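Local coordinates for Pgp2 (Campylobacter jejuni subsp. jejuni, PDB 6XJ6), which probably trims peptidoglycan as an LD-carboxypeptidase of the YkuD family and directs helical cell shape by binding peptidoglycan through a pocket on its accessory NTF2-like domain, at residues 66-71 with 110-115; 179-184 with 231-236; 119-124 with 136-141. All coordinates share one frame; numbering follows the deposited sequence.

In the fold
The three contacts differ in burial as well as in chemistry. Contact 3 is the buried one, a short parallel backbone pairing that carries the predicted catalytic cysteine and histidine, whereas contact 1 joins two irregular loops at the surface of the same catalytic domain through backbone, hydroxyl and water-mediated bonds. They touch where Gly115 O packs 3.2 Å from Cys136 SG, since residues 110-115 lead into strand 117-119, which contact 3 pairs with strand 137-138. Contact 2, partly buried, belongs to the NTF2-like domain and joins helix to strand mainly by aromatic and aliphatic packing. Its centre lies about 41 Å from that of contact 3.

Contact 1: 66-71 with 110-115; sequences KKIEGD and GKTGGG
The tight part of this loop-to-loop contact runs along the backbone from Lys67 to Glu69, facing Lys111 to Gly113. Thr112 N donates to Lys67 O at 3.0 Å, a fairly straight bond (161° at the hydrogen) that meets the oxygen from above its carbonyl plane. The same oxygen has Lys111 CA only 3.2 Å away, as a CA-H...O contact. The same threonine also uses its hydroxyl: OG1 sits between its own backbone N and carbonyl carbon (chi1 61°), which turns it toward residues 66-71, where Thr112 OG1 accepts from Glu69 N at 3.1 Å. Thr112 is thus gripped twice, while the Ile68 side chain runs alongside it, pointing the same way. Gly113 brings bare backbone close, with Glu69 OE1 lying 3.4 Å from Gly113 CA.

Residues 68-71 form a type II beta turn, with Gly70 at positive phi, in a loop of the L,D-transpeptidase catalytic domain. Asp71 stiffens it from within: OD2 accepts from Lys67 N through its syn lone pair and from Ile68 N above the carboxylate plane. Lys66, bent at its last torsion (chi4 66°), brings NZ to Ile68 O at 2.9 Å and into a salt bridge with Asp71 OD1 at 3.1 Å.

Away from this close backbone pairing the contact loosens into water and long side chains. One water accepts hydrogen bonds from Lys66 NZ and Gly114 N and donates one to Glu69 OE1. Another donates to Lys67 O and, weakly, to Gly110 O, where a Schellman motif ends helix 104-108. The ammonium groups stay apart, Lys67 NZ lying 5.5 Å from Lys111 NZ; Asp65 forms a salt bridge with each, which probably offsets their mutual repulsion.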
ATOM      1  N   LYS A  66      -0.568   8.983  12.079  1.00 27.20           N
ATOM      2  CA  LYS A  66      -0.472  10.340  11.549  1.00 25.22           C
ATOM      3  C   LYS A  66      -1.819  10.788  11.002  1.00 24.02           C
ATOM      4  O   LYS A  66      -2.532  10.019  10.353  1.00 25.35           O
ATOM      5  CB  LYS A  66       0.579  10.452  10.438  1.00 25.43           C
ATOM      6  CG  LYS A  66       0.722  11.910   9.926  1.00 24.86           C
ATOM      7  CD  LYS A  66       1.889  12.111   8.964  1.00 24.80           C
ATOM      8  CE  LYS A  66       1.984  13.569   8.492  1.00 24.73           C
ATOM      9  NZ  LYS A  66       2.335  14.524   9.585  1.00 24.70           N
ATOM     10  N   LYS A  67      -2.149  12.047  11.251  1.00 22.86           N
ATOM     11  CA  LYS A  67      -3.427  12.604  10.827  1.00 20.92           C
ATOM     12  C   LYS A  67      -3.278  13.914  10.076  1.00 18.34           C
ATOM     13  O   LYS A  67      -4.025  14.160   9.126  1.00 19.76           O
ATOM     14  CB  LYS A  67      -4.327  12.847  12.049  1.00 25.93           C
ATOM     15  CG  LYS A  67      -4.509  11.653  12.965  1.00 31.96           C
ATOM     16  CD  LYS A  67      -5.527  10.676  12.427  1.00 37.29           C
ATOM     17  CE  LYS A  67      -5.908   9.664  13.492  1.00 40.48           C
ATOM     18  NZ  LYS A  67      -6.961   8.719  13.035  1.00 44.24           N
ATOM     19  N   ILE A  68      -2.337  14.769  10.477  1.00 19.79           N
ATOM     20  CA  ILE A  68      -2.298  16.142   9.986  1.00 19.51           C
ATOM     21  C   ILE A  68      -0.863  16.610   9.833  1.00 18.47           C
ATOM     22  O   ILE A  68       0.055  16.122  10.498  1.00 19.71           O
ATOM     23  CB  ILE A  68      -3.062  17.132  10.899  1.00 22.13           C
ATOM     24  CG1 ILE A  68      -2.523  17.077  12.331  1.00 22.24           C
ATOM     25  CG2 ILE A  68      -4.548  16.837  10.858  1.00 22.11           C
ATOM     26  CD1 ILE A  68      -3.001  18.228  13.208  1.00 23.68           C
ATOM     27  N   GLU A  69      -0.683  17.586   8.949  1.00 19.40           N
ATOM     28  CA  GLU A  69       0.523  18.397   8.955  1.00 20.53           C
ATOM     29  C   GLU A  69       0.745  18.971  10.348  1.00 21.14           C
ATOM     30  O   GLU A  69      -0.147  19.602  10.927  1.00 23.16           O
ATOM     31  CB  GLU A  69       0.351  19.535   7.945  1.00 23.79           C
ATOM     32  CG  GLU A  69       1.469  20.571   7.941  1.00 25.94           C
ATOM     33  CD  GLU A  69       2.786  20.011   7.461  1.00 29.74           C
ATOM     34  OE1 GLU A  69       2.775  18.958   6.797  1.00 29.77           O
ATOM     35  OE2 GLU A  69       3.835  20.631   7.734  1.00 35.68           O
ATOM     36  N   GLY A  70       1.935  18.736  10.893  1.00 21.94           N
ATOM     37  CA  GLY A  70       2.327  19.324  12.153  1.00 24.31           C
ATOM     38  C   GLY A  70       2.234  18.416  13.360  1.00 23.41           C
ATOM     39  O   GLY A  70       2.673  18.821  14.445  1.00 24.78           O
ATOM     40  N   ASP A  71       1.692  17.202  13.217  1.00 21.04           N
ATOM     41  CA  ASP A  71       1.595  16.312  14.372  1.00 20.25           C
ATOM     42  C   ASP A  71       2.871  15.522  14.634  1.00 18.75           C
ATOM     43  O   ASP A  71       2.959  14.857  15.672  1.00 21.62           O
ATOM     44  CB  ASP A  71       0.359  15.398  14.301  1.00 21.11           C
ATOM     45  CG  ASP A  71       0.397  14.394  13.152  1.00 20.76           C
ATOM     46  OD1 ASP A  71       1.468  14.163  12.556  1.00 20.49           O
ATOM     47  OD2 ASP A  71      -0.680  13.821  12.868  1.00 19.67           O
ATOM     48  N   GLY A 110      -9.367  12.225   4.985  1.00 22.21           N
ATOM     49  CA  GLY A 110      -9.167  13.605   5.373  1.00 22.94           C
ATOM     50  C   GLY A 110      -7.821  13.915   5.990  1.00 21.88           C
ATOM     51  O   GLY A 110      -7.652  15.004   6.551  1.00 25.51           O
ATOM     52  N   LYS A 111      -6.864  12.998   5.918  1.00 20.29           N
ATOM     53  CA  LYS A 111      -5.551  13.250   6.482  1.00 19.91           C
ATOM     54  C   LYS A 111      -4.792  14.261   5.635  1.00 21.32           C
ATOM     55  O   LYS A 111      -5.020  14.398   4.429  1.00 23.63           O
ATOM     56  CB  LYS A 111      -4.746  11.953   6.536  1.00 22.51           C
ATOM     57  CG  LYS A 111      -5.289  10.927   7.499  1.00 24.37           C
ATOM     58  CD  LYS A 111      -4.308   9.778   7.628  1.00 28.07           C
ATOM     59  CE  LYS A 111      -4.824   8.691   8.542  1.00 32.57           C
ATOM     60  NZ  LYS A 111      -3.848   7.579   8.618  1.00 35.15           N
ATOM     61  N   THR A 112      -3.863  14.962   6.279  1.00 19.79           N
ATOM     62  CA  THR A 112      -3.036  15.956   5.614  1.00 19.00           C
ATOM     63  C   THR A 112      -1.583  15.757   6.018  1.00 19.92           C
ATOM     64  O   THR A 112      -1.244  14.901   6.842  1.00 20.63           O
ATOM     65  CB  THR A 112      -3.485  17.385   5.945  1.00 21.34           C
ATOM     66  OG1 THR A 112      -3.383  17.605   7.360  1.00 23.06           O
ATOM     67  CG2 THR A 112      -4.910  17.629   5.475  1.00 22.65           C
ATOM     68  N   GLY A 113      -0.727  16.564   5.429  1.00 20.68           N
ATOM     69  CA  GLY A 113       0.696  16.467   5.650  1.00 22.05           C
ATOM     70  C   GLY A 113       1.404  15.904   4.433  1.00 18.74           C
ATOM     71  O   GLY A 113       0.829  15.720   3.355  1.00 21.16           O
ATOM     72  N   GLY A 114       2.678  15.608   4.638  1.00 19.44           N
ATOM     73  CA  GLY A 114       3.547  15.219   3.551  1.00 18.09           C
ATOM     74  C   GLY A 114       4.984  15.287   4.015  1.00 16.57           C
ATOM     75  O   GLY A 114       5.261  15.402   5.208  1.00 19.75           O
ATOM     76  N   GLY A 115       5.892  15.217   3.048  1.00 17.86           N
ATOM     77  CA  GLY A 115       7.304  15.307   3.371  1.00 18.08           C
ATOM     78  C   GLY A 115       7.776  14.205   4.292  1.00 16.74           C
ATOM     79  O   GLY A 115       8.643  14.439   5.149  1.00 18.99           O
TER
HETATM   80  O   HOH W   1       3.400  16.519   7.647  1.00 24.85           O
HETATM   81  O   HOH W   2      -6.792  14.214   9.784  1.00 44.21           O

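Contact 2: 179-184 with 231-236; sequences DLFTWK and IKFSDI
The Phe233 ring projects from its strand toward the helix and is met from several directions. Over one face lies the aliphatic chain of Lys184: its CD sits 3.6 Å from the ring centroid, 10° off the normal, a CH-pi contact. That chain leaves the helix with CG anti to the backbone N and runs extended as far as CE. A bend at chi4 (-67°) then turns Lys184 NZ to Ile231 O, a hydrogen bond of 2.8 Å made from above the carbonyl plane. The ammonium stays near the ring normal but high above the ring, NZ 5.6 Å from the Phe233 centroid, so any cation-pi attraction is weak.

Leu180 comes at the ring edge, its CG 4.0 Å from Phe233 CE2, while Trp183 crosses Phe233 at about a right angle, Trp183 CZ3 3.9 Å from Phe233 CZ. The Phe181 ring stands obliquely to that of Phe233, planes at 48°, and meets Ile236 tip to tip, its CZ 3.8 Å from Ile236 CD1.

The 179-184 part of helix 170-188 runs roughly antiparallel to strand 232-234 in the NTF2-like domain, their axes 10.6 Å apart at closest approach. Phe233 also meets Phe254 of the adjoining strand 249-260, and Leu180 and Trp183 reach Leu271 on strand 263-275.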
ATOM      1  N   ASP A 179     -12.141 -12.642  -4.491  1.00 19.11           N
ATOM      2  CA  ASP A 179     -13.089 -11.533  -4.420  1.00 19.09           C
ATOM      3  C   ASP A 179     -12.804 -10.496  -5.498  1.00 18.81           C
ATOM      4  O   ASP A 179     -13.731  -9.965  -6.125  1.00 19.99           O
ATOM      5  CB  ASP A 179     -13.020 -10.870  -3.046  1.00 20.51           C
ATOM      6  CG  ASP A 179     -13.650 -11.702  -1.950  1.00 22.28           C
ATOM      7  OD1 ASP A 179     -14.420 -12.637  -2.259  1.00 25.92           O
ATOM      8  OD2 ASP A 179     -13.381 -11.398  -0.763  1.00 22.47           O
ATOM      9  N   LEU A 180     -11.524 -10.181  -5.715  1.00 17.95           N
ATOM     10  CA  LEU A 180     -11.151  -9.215  -6.745  1.00 16.90           C
ATOM     11  C   LEU A 180     -11.720  -9.606  -8.104  1.00 17.89           C
ATOM     12  O   LEU A 180     -12.270  -8.765  -8.824  1.00 20.09           O
ATOM     13  CB  LEU A 180      -9.630  -9.116  -6.818  1.00 18.25           C
ATOM     14  CG  LEU A 180      -9.059  -8.135  -7.844  1.00 19.09           C
ATOM     15  CD1 LEU A 180      -9.329  -6.701  -7.421  1.00 20.46           C
ATOM     16  CD2 LEU A 180      -7.578  -8.370  -8.022  1.00 21.02           C
ATOM     17  N   PHE A 181     -11.569 -10.877  -8.491  1.00 17.74           N
ATOM     18  CA  PHE A 181     -12.046 -11.292  -9.805  1.00 18.50           C
ATOM     19  C   PHE A 181     -13.562 -11.446  -9.844  1.00 19.69           C
ATOM     20  O   PHE A 181     -14.165 -11.324 -10.917  1.00 21.74           O
ATOM     21  CB  PHE A 181     -11.299 -12.547 -10.265  1.00 18.41           C
ATOM     22  CG  PHE A 181      -9.938 -12.234 -10.790  1.00 20.39           C
ATOM     23  CD1 PHE A 181      -9.766 -11.850 -12.107  1.00 22.88           C
ATOM     24  CD2 PHE A 181      -8.842 -12.240  -9.953  1.00 21.41           C
ATOM     25  CE1 PHE A 181      -8.521 -11.515 -12.590  1.00 23.32           C
ATOM     26  CE2 PHE A 181      -7.590 -11.901 -10.430  1.00 22.96           C
ATOM     27  CZ  PHE A 181      -7.431 -11.539 -11.752  1.00 22.27           C
ATOM     28  N   THR A 182     -14.193 -11.693  -8.692  1.00 19.80           N
ATOM     29  CA  THR A 182     -15.649 -11.702  -8.624  1.00 20.75           C
ATOM     30  C   THR A 182     -16.196 -10.292  -8.779  1.00 20.08           C
ATOM     31  O   THR A 182     -17.193 -10.072  -9.482  1.00 21.03           O
ATOM     32  CB  THR A 182     -16.091 -12.305  -7.289  1.00 21.83           C
ATOM     33  OG1 THR A 182     -15.566 -13.639  -7.166  1.00 22.29           O
ATOM     34  CG2 THR A 182     -17.617 -12.350  -7.181  1.00 22.28           C
ATOM     35  N   TRP A 183     -15.543  -9.325  -8.135  1.00 20.22           N
ATOM     36  CA  TRP A 183     -15.887  -7.919  -8.308  1.00 19.38           C
ATOM     37  C   TRP A 183     -15.677  -7.480  -9.754  1.00 19.99           C
ATOM     38  O   TRP A 183     -16.523  -6.784 -10.330  1.00 22.44           O
ATOM     39  CB  TRP A 183     -15.022  -7.119  -7.332  1.00 18.75           C
ATOM     40  CG  TRP A 183     -14.943  -5.621  -7.490  1.00 18.15           C
ATOM     41  CD1 TRP A 183     -15.862  -4.693  -7.087  1.00 18.04           C
ATOM     42  CD2 TRP A 183     -13.840  -4.887  -8.024  1.00 18.08           C
ATOM     43  NE1 TRP A 183     -15.408  -3.430  -7.366  1.00 19.62           N
ATOM     44  CE2 TRP A 183     -14.165  -3.521  -7.939  1.00 17.63           C
ATOM     45  CE3 TRP A 183     -12.609  -5.255  -8.573  1.00 18.36           C
ATOM     46  CZ2 TRP A 183     -13.302  -2.520  -8.381  1.00 18.08           C
ATOM     47  CZ3 TRP A 183     -11.759  -4.266  -9.020  1.00 18.19           C
ATOM     48  CH2 TRP A 183     -12.109  -2.911  -8.922  1.00 17.01           C
ATOM     49  N   LYS A 184     -14.567  -7.905 -10.366  1.00 21.18           N
ATOM     50  CA  LYS A 184     -14.312  -7.608 -11.773  1.00 21.43           C
ATOM     51  C   LYS A 184     -15.434  -8.138 -12.659  1.00 22.13           C
ATOM     52  O   LYS A 184     -15.908  -7.443 -13.569  1.00 21.27           O
ATOM     53  CB  LYS A 184     -12.975  -8.227 -12.185  1.00 24.40           C
ATOM     54  CG  LYS A 184     -12.591  -8.032 -13.644  1.00 25.76           C
ATOM     55  CD  LYS A 184     -11.285  -8.750 -13.947  1.00 27.36           C
ATOM     56  CE  LYS A 184     -10.917  -8.684 -15.410  1.00 32.17           C
ATOM     57  NZ  LYS A 184     -11.866  -9.455 -16.264  1.00 34.71           N
ATOM     58  N   ILE A 231     -12.251  -6.459 -20.095  1.00 38.81           N
ATOM     59  CA  ILE A 231     -11.293  -5.876 -19.166  1.00 34.09           C
ATOM     60  C   ILE A 231     -10.333  -6.960 -18.696  1.00 42.27           C
ATOM     61  O   ILE A 231     -10.742  -8.095 -18.435  1.00 36.24           O
ATOM     62  CB  ILE A 231     -12.027  -5.216 -17.979  1.00 46.03           C
ATOM     63  CG1 ILE A 231     -11.032  -4.660 -16.962  1.00 32.05           C
ATOM     64  CG2 ILE A 231     -12.982  -6.209 -17.323  1.00 56.84           C
ATOM     65  CD1 ILE A 231     -11.672  -3.748 -15.933  1.00 50.55           C
ATOM     66  N   LYS A 232      -9.051  -6.608 -18.597  1.00 31.57           N
ATOM     67  CA  LYS A 232      -8.017  -7.514 -18.115  1.00 30.46           C
ATOM     68  C   LYS A 232      -7.219  -6.850 -17.003  1.00 27.69           C
ATOM     69  O   LYS A 232      -6.877  -5.666 -17.095  1.00 28.27           O
ATOM     70  CB  LYS A 232      -7.061  -7.904 -19.247  1.00 33.43           C
ATOM     71  CG  LYS A 232      -7.558  -9.059 -20.100  1.00 41.20           C
ATOM     72  CD  LYS A 232      -6.655  -9.284 -21.304  1.00 57.28           C
ATOM     73  CE  LYS A 232      -7.135  -8.502 -22.518  1.00 60.68           C
ATOM     74  NZ  LYS A 232      -6.006  -8.028 -23.366  1.00 72.78           N
ATOM     75  N   PHE A 233      -6.929  -7.616 -15.953  1.00 25.58           N
ATOM     76  CA  PHE A 233      -6.066  -7.174 -14.868  1.00 23.98           C
ATOM     77  C   PHE A 233      -4.694  -7.813 -15.034  1.00 25.89           C
ATOM     78  O   PHE A 233      -4.585  -8.988 -15.406  1.00 29.04           O
ATOM     79  CB  PHE A 233      -6.620  -7.576 -13.499  1.00 22.39           C
ATOM     80  CG  PHE A 233      -7.885  -6.870 -13.099  1.00 21.37           C
ATOM     81  CD1 PHE A 233      -8.430  -5.854 -13.871  1.00 22.44           C
ATOM     82  CD2 PHE A 233      -8.530  -7.226 -11.922  1.00 24.26           C
ATOM     83  CE1 PHE A 233      -9.595  -5.209 -13.471  1.00 25.81           C
ATOM     84  CE2 PHE A 233      -9.691  -6.589 -11.524  1.00 22.95           C
ATOM     85  CZ  PHE A 233     -10.226  -5.586 -12.298  1.00 23.82           C
ATOM     86  N   SER A 234      -3.648  -7.038 -14.764  1.00 23.39           N
ATOM     87  CA  SER A 234      -2.294  -7.568 -14.803  1.00 23.97           C
ATOM     88  C   SER A 234      -1.453  -6.866 -13.747  1.00 22.24           C
ATOM     89  O   SER A 234      -1.874  -5.878 -13.140  1.00 21.23           O
ATOM     90  CB  SER A 234      -1.672  -7.433 -16.196  1.00 39.35           C
ATOM     91  OG  SER A 234      -1.504  -6.080 -16.559  1.00 35.48           O
ATOM     92  N   ASP A 235      -0.258  -7.404 -13.521  1.00 22.45           N
ATOM     93  CA  ASP A 235       0.704  -6.846 -12.569  1.00 21.81           C
ATOM     94  C   ASP A 235       0.080  -6.671 -11.183  1.00 20.37           C
ATOM     95  O   ASP A 235       0.185  -5.619 -10.556  1.00 21.83           O
ATOM     96  CB  ASP A 235       1.293  -5.532 -13.089  1.00 23.47           C
ATOM     97  CG  ASP A 235       2.523  -5.083 -12.310  1.00 42.70           C
ATOM     98  OD1 ASP A 235       3.225  -5.942 -11.736  1.00 34.63           O
ATOM     99  OD2 ASP A 235       2.787  -3.863 -12.271  1.00 62.31           O
ATOM    100  N   ILE A 236      -0.575  -7.719 -10.695  1.00 17.75           N
ATOM    101  CA  ILE A 236      -1.291  -7.628  -9.426  1.00 16.27           C
ATOM    102  C   ILE A 236      -0.315  -7.764  -8.268  1.00 15.50           C
ATOM    103  O   ILE A 236       0.442  -8.741  -8.181  1.00 18.78           O
ATOM    104  CB  ILE A 236      -2.395  -8.689  -9.340  1.00 17.75           C
ATOM    105  CG1 ILE A 236      -3.412  -8.489 -10.467  1.00 19.80           C
ATOM    106  CG2 ILE A 236      -3.109  -8.601  -7.985  1.00 22.21           C
ATOM    107  CD1 ILE A 236      -4.340  -9.677 -10.645  1.00 24.05           C
TER
HETATM  108  O   HOH W   3     -13.718  -8.824 -19.111  1.00 63.67           O

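Contact 3: 119-124 with 136-141; sequences HGYPLD and CIALFN
Two nearly axial backbone bonds define the pairing of these segments. His119 N donates to Ile137 O at 3.0 Å, and Leu139 N donates to His119 O at 2.9 Å, so His119 straddles Ala138 in a parallel bridge that joins strands 117-119 and 137-138.

Beyond the bridge the side chain of Asn141 takes over from the backbone. Its amide grips both polar backbone atoms of Tyr121: OD1 accepts from Tyr121 N at 2.8 Å, and ND2 donates to Tyr121 O at 3.1 Å, with that oxygen in the amide plane. This pair of hydrogen bonds fixes the amide's rotation. The Tyr121 ring then lies alongside that of Phe140, planes only 22° apart but slid so that they barely overlap, and has Leu139 O at its edge. One water satisfies the far end, 2.9 Å from Tyr121 OH and donating to Ala138 O at 2.7 Å.

His119 CG occupies the crowded position between backbone N and carbonyl carbon (chi1 60°). The imidazole thereby folds back so that ND1 donates to Gly120 O at 2.8 Å, in the ring plane and on a carbonyl lone pair, while Tyr92 meets the ring edge-to-face. His119 NE2 is buried with no polar partner in the model and lies 3.7 Å from Cys136 SG, which sits at the ring edge.

With ND1 donating to Gly120 O, NE2 is probably left as the basic nitrogen beside Cys136, a placement consistent with the predicted roles of His119 as proton donor/acceptor and Cys136 as nucleophile.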
ATOM      1  N   HIS A 119      15.852   9.494   5.316  1.00 16.53           N
ATOM      2  CA  HIS A 119      17.032  10.312   5.074  1.00 17.12           C
ATOM      3  C   HIS A 119      18.051  10.032   6.172  1.00 18.34           C
ATOM      4  O   HIS A 119      17.936   9.052   6.916  1.00 18.44           O
ATOM      5  CB  HIS A 119      16.650  11.794   4.917  1.00 17.51           C
ATOM      6  CG  HIS A 119      15.978  12.393   6.115  1.00 17.01           C
ATOM      7  ND1 HIS A 119      16.598  12.517   7.338  1.00 18.98           N
ATOM      8  CD2 HIS A 119      14.740  12.922   6.264  1.00 19.21           C
ATOM      9  CE1 HIS A 119      15.769  13.096   8.192  1.00 20.51           C
ATOM     10  NE2 HIS A 119      14.636  13.354   7.566  1.00 20.61           N
ATOM     11  N   GLY A 120      19.071  10.887   6.254  1.00 19.17           N
ATOM     12  CA  GLY A 120      20.149  10.723   7.188  1.00 19.88           C
ATOM     13  C   GLY A 120      20.134  11.755   8.293  1.00 21.13           C
ATOM     14  O   GLY A 120      19.099  12.357   8.617  1.00 20.67           O
ATOM     15  N   TYR A 121      21.307  11.970   8.879  1.00 24.88           N
ATOM     16  CA  TYR A 121      21.504  12.861  10.007  1.00 25.15           C
ATOM     17  C   TYR A 121      22.193  14.141   9.558  1.00 25.61           C
ATOM     18  O   TYR A 121      22.936  14.137   8.569  1.00 25.73           O
ATOM     19  CB  TYR A 121      22.395  12.183  11.052  1.00 25.90           C
ATOM     20  CG  TYR A 121      21.692  11.153  11.905  1.00 25.01           C
ATOM     21  CD1 TYR A 121      21.512  11.359  13.264  1.00 24.08           C
ATOM     22  CD2 TYR A 121      21.221   9.970  11.357  1.00 24.51           C
ATOM     23  CE1 TYR A 121      20.887  10.420  14.055  1.00 24.55           C
ATOM     24  CE2 TYR A 121      20.583   9.029  12.140  1.00 24.06           C
ATOM     25  CZ  TYR A 121      20.422   9.259  13.490  1.00 23.69           C
ATOM     26  OH  TYR A 121      19.798   8.322  14.279  1.00 24.82           O
ATOM     27  N   PRO A 122      21.978  15.247  10.271  1.00 26.15           N
ATOM     28  CA  PRO A 122      22.687  16.487   9.948  1.00 26.61           C
ATOM     29  C   PRO A 122      24.186  16.256   9.852  1.00 29.41           C
ATOM     30  O   PRO A 122      24.803  15.651  10.734  1.00 33.61           O
ATOM     31  CB  PRO A 122      22.335  17.401  11.123  1.00 26.97           C
ATOM     32  CG  PRO A 122      21.003  16.926  11.571  1.00 27.03           C
ATOM     33  CD  PRO A 122      21.033  15.435  11.387  1.00 26.50           C
ATOM     34  N   LEU A 123      24.771  16.736   8.754  1.00 30.96           N
ATOM     35  CA  LEU A 123      26.199  16.553   8.535  1.00 33.59           C
ATOM     36  C   LEU A 123      27.038  17.271   9.583  1.00 38.10           C
ATOM     37  O   LEU A 123      28.213  16.929   9.757  1.00 42.76           O
ATOM     38  CB  LEU A 123      26.575  17.042   7.137  1.00 33.00           C
ATOM     39  CG  LEU A 123      25.868  16.357   5.964  1.00 34.48           C
ATOM     40  CD1 LEU A 123      26.296  16.998   4.661  1.00 36.88           C
ATOM     41  CD2 LEU A 123      26.151  14.869   5.927  1.00 34.96           C
ATOM     42  N   ASP A 124      26.471  18.243  10.292  1.00 39.20           N
ATOM     43  CA  ASP A 124      27.220  18.972  11.310  1.00 42.14           C
ATOM     44  C   ASP A 124      27.216  18.282  12.670  1.00 42.38           C
ATOM     45  O   ASP A 124      27.782  18.824  13.623  1.00 44.95           O
ATOM     46  CB  ASP A 124      26.706  20.415  11.439  1.00 43.42           C
ATOM     47  CG  ASP A 124      25.322  20.499  12.053  1.00 42.65           C
ATOM     48  OD1 ASP A 124      24.734  19.448  12.383  1.00 40.44           O
ATOM     49  OD2 ASP A 124      24.816  21.630  12.204  1.00 42.94           O
ATOM     50  N   CYS A 136       9.724  11.868   9.525  1.00 18.44           N
ATOM     51  CA  CYS A 136      10.654  11.144   8.680  1.00 16.21           C
ATOM     52  C   CYS A 136      11.359  10.047   9.473  1.00 17.37           C
ATOM     53  O   CYS A 136      11.338  10.012  10.707  1.00 17.74           O
ATOM     54  CB  CYS A 136      11.686  12.110   8.105  1.00 17.75           C
ATOM     55  SG  CYS A 136      11.015  13.242   6.887  1.00 18.98           S
ATOM     56  N   ILE A 137      11.989   9.138   8.735  1.00 15.61           N
ATOM     57  CA  ILE A 137      12.769   8.041   9.295  1.00 16.73           C
ATOM     58  C   ILE A 137      14.226   8.327   8.976  1.00 18.82           C
ATOM     59  O   ILE A 137      14.583   8.505   7.806  1.00 18.55           O
ATOM     60  CB  ILE A 137      12.334   6.693   8.703  1.00 16.35           C
ATOM     61  CG1 ILE A 137      10.868   6.437   9.045  1.00 18.66           C
ATOM     62  CG2 ILE A 137      13.229   5.566   9.224  1.00 17.92           C
ATOM     63  CD1 ILE A 137      10.229   5.354   8.202  1.00 17.60           C
ATOM     64  N   ALA A 138      15.064   8.385  10.010  1.00 17.62           N
ATOM     65  CA  ALA A 138      16.472   8.719   9.860  1.00 19.43           C
ATOM     66  C   ALA A 138      17.333   7.481  10.072  1.00 21.69           C
ATOM     67  O   ALA A 138      17.191   6.779  11.081  1.00 21.83           O
ATOM     68  CB  ALA A 138      16.878   9.807  10.855  1.00 23.24           C
ATOM     69  N   LEU A 139      18.224   7.231   9.120  1.00 19.85           N
ATOM     70  CA  LEU A 139      19.238   6.195   9.208  1.00 18.92           C
ATOM     71  C   LEU A 139      20.609   6.844   9.317  1.00 22.13           C
ATOM     72  O   LEU A 139      20.830   7.940   8.799  1.00 21.95           O
ATOM     73  CB  LEU A 139      19.214   5.337   7.943  1.00 19.77           C
ATOM     74  CG  LEU A 139      17.908   4.602   7.679  1.00 19.03           C
ATOM     75  CD1 LEU A 139      17.976   3.868   6.348  1.00 19.79           C
ATOM     76  CD2 LEU A 139      17.621   3.625   8.806  1.00 21.31           C
ATOM     77  N   PHE A 140      21.536   6.160   9.988  1.00 22.18           N
ATOM     78  CA  PHE A 140      22.875   6.711  10.132  1.00 24.16           C
ATOM     79  C   PHE A 140      23.501   6.933   8.759  1.00 24.53           C
ATOM     80  O   PHE A 140      23.334   6.123   7.840  1.00 23.36           O
ATOM     81  CB  PHE A 140      23.739   5.775  10.982  1.00 26.40           C
ATOM     82  CG  PHE A 140      23.312   5.711  12.421  1.00 30.38           C
ATOM     83  CD1 PHE A 140      23.184   6.873  13.165  1.00 45.99           C
ATOM     84  CD2 PHE A 140      23.036   4.501  13.030  1.00 50.56           C
ATOM     85  CE1 PHE A 140      22.794   6.828  14.488  1.00 54.08           C
ATOM     86  CE2 PHE A 140      22.642   4.452  14.355  1.00 40.10           C
ATOM     87  CZ  PHE A 140      22.521   5.615  15.083  1.00 53.73           C
ATOM     88  N   ASN A 141      24.215   8.051   8.615  1.00 27.79           N
ATOM     89  CA  ASN A 141      24.765   8.404   7.311  1.00 28.20           C
ATOM     90  C   ASN A 141      25.681   7.312   6.773  1.00 27.49           C
ATOM     91  O   ASN A 141      25.706   7.067   5.562  1.00 31.40           O
ATOM     92  CB  ASN A 141      25.501   9.741   7.393  1.00 28.09           C
ATOM     93  CG  ASN A 141      24.554  10.893   7.607  1.00 27.40           C
ATOM     94  OD1 ASN A 141      23.357  10.769   7.346  1.00 26.29           O
ATOM     95  ND2 ASN A 141      25.074  12.013   8.097  1.00 29.45           N
TER
HETATM   96  O   HOH W   4      19.143   5.982  12.765  1.00 22.52           O